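Local atomic coordinates of citrate synthase (Pyrobaculum aerophilum, PDB entry 2IBP), a protein that probably catalyses the condensation of oxaloacetate with acetyl-CoA and water to give citrate and CoA, a step of the tricarboxylic acid cycle. Residues S60-V65 / L181-N186. Numbering follows the deposited sequence.
Sequences STYEEV and LGHAAN
Glu-63 reaches from the first turn of helix 62-71 to the first turn of helix 183-192, where its carboxylate binds one backbone N-H directly and another through a water. OE2 accepts from His-183 N at 2.9 Å in a nearly straight bond (175°), although the donor comes from above the carboxylate plane. The second N-H is reached through the water, which donates to Glu-63 OE1 and accepts from Ala-184 N. A bend at chi2 turns the carboxylate toward Gly-182, the N-cap residue, whose CA lies 3.5 Å from Glu-63 OE2. Both helices belong to the largely helical citrate synthase fold, and both begin at this contact. The N-terminal end of helix 183-192, whose N-H groups the carboxylate meets, would probably favour a negatively charged Glu-63. With an alanine here, His-183 N would probably lose its direct acceptor and the bridging water its anchor on helix 62-71. This polar side is partly exposed, whereas the aromatic side is buried. There the rings of Tyr-62 and His-183 lie obliquely against each other, their planes inclined by 32°. Their closest approach is 3.5 Å, between Tyr-62 CD2 and His-183 CD2. In both residues CG stands anti to the backbone N (chi1 -174° in Tyr-62), which sends the two rings roughly the same way, alongside each other. Val-155 and Pro-159 of helix 141-169 pack against Tyr-62 and His-183, respectively, and the phenol OH is hydrogen-bonded to Ser-370 O.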
# COMPACT_ATOMS: atom_id res chain seq x y z
N SER A 60 0.58 30.52 10.71
CA SER A 60 0.58 29.30 11.46
C SER A 60 1.95 28.61 11.48
O SER A 60 2.97 29.19 11.11
CB SER A 60 -0.54 28.41 10.93
OG SER A 60 -0.84 27.35 11.81
N THR A 61 1.95 27.40 12.00
CA THR A 61 3.13 26.56 12.14
C THR A 61 2.70 25.14 11.76
O THR A 61 1.49 24.84 11.72
CB THR A 61 3.58 26.50 13.60
OG1 THR A 61 2.50 25.99 14.42
CG2 THR A 61 3.97 27.89 14.10
N TYR A 62 3.64 24.24 11.54
CA TYR A 62 3.23 22.88 11.22
C TYR A 62 2.48 22.24 12.37
O TYR A 62 1.53 21.49 12.16
CB TYR A 62 4.39 22.00 10.79
CG TYR A 62 3.92 20.65 10.32
CD1 TYR A 62 3.23 20.51 9.13
CD2 TYR A 62 4.16 19.52 11.06
CE1 TYR A 62 2.82 19.26 8.68
CE2 TYR A 62 3.80 18.26 10.60
CZ TYR A 62 3.12 18.15 9.41
OH TYR A 62 2.74 16.88 9.00
N GLU A 63 2.86 22.56 13.61
CA GLU A 63 2.13 22.00 14.74
C GLU A 63 0.66 22.39 14.66
O GLU A 63 -0.22 21.55 14.76
CB GLU A 63 2.71 22.47 16.08
CG GLU A 63 4.11 21.93 16.41
CD GLU A 63 5.26 22.76 15.84
OE1 GLU A 63 5.08 23.48 14.84
OE2 GLU A 63 6.37 22.65 16.43
N GLU A 64 0.40 23.67 14.44
CA GLU A 64 -0.99 24.14 14.38
C GLU A 64 -1.73 23.66 13.14
O GLU A 64 -2.89 23.28 13.20
CB GLU A 64 -1.04 25.66 14.49
CG GLU A 64 -2.42 26.22 14.65
CD GLU A 64 -2.41 27.72 14.78
OE1 GLU A 64 -2.06 28.40 13.79
OE2 GLU A 64 -2.80 28.22 15.87
N VAL A 65 -1.05 23.67 11.99
CA VAL A 65 -1.66 23.22 10.76
C VAL A 65 -1.95 21.72 10.82
O VAL A 65 -2.98 21.27 10.32
CB VAL A 65 -0.78 23.57 9.54
CG1 VAL A 65 -1.21 22.79 8.31
CG2 VAL A 65 -0.79 25.07 9.32
N LEU A 181 12.69 21.94 21.35
CA LEU A 181 12.63 22.44 19.99
C LEU A 181 11.30 22.10 19.33
O LEU A 181 10.70 21.06 19.63
CB LEU A 181 13.76 21.83 19.15
CG LEU A 181 15.18 22.20 19.53
CD1 LEU A 181 16.18 21.56 18.56
CD2 LEU A 181 15.30 23.73 19.54
N GLY A 182 10.88 22.96 18.42
CA GLY A 182 9.69 22.75 17.63
C GLY A 182 9.88 21.61 16.64
O GLY A 182 10.98 21.11 16.45
N HIS A 183 8.81 21.24 15.98
CA HIS A 183 8.82 20.07 15.10
C HIS A 183 9.86 20.19 13.98
O HIS A 183 10.72 19.30 13.81
CB HIS A 183 7.42 19.90 14.51
CG HIS A 183 7.19 18.60 13.84
ND1 HIS A 183 6.81 17.46 14.53
CD2 HIS A 183 7.11 18.28 12.52
CE1 HIS A 183 6.63 16.48 13.67
NE2 HIS A 183 6.78 16.95 12.44
N ALA A 184 9.80 21.31 13.25
CA ALA A 184 10.72 21.58 12.14
C ALA A 184 12.16 21.79 12.64
O ALA A 184 13.11 21.21 12.13
CB ALA A 184 10.25 22.78 11.36
N ALA A 185 12.32 22.62 13.67
CA ALA A 185 13.66 22.86 14.22
C ALA A 185 14.30 21.59 14.73
O ALA A 185 15.48 21.31 14.51
CB ALA A 185 13.62 23.90 15.34
N ASN A 186 13.51 20.78 15.42
CA ASN A 186 14.02 19.57 15.96
C ASN A 186 14.49 18.63 14.84
O ASN A 186 15.48 17.92 14.99
CB ASN A 186 12.99 18.86 16.79
CG ASN A 186 13.53 17.61 17.38
OD1 ASN A 186 14.45 17.65 18.20
ND2 ASN A 186 13.00 16.45 16.94
O HOH W 1 7.66 23.29 13.57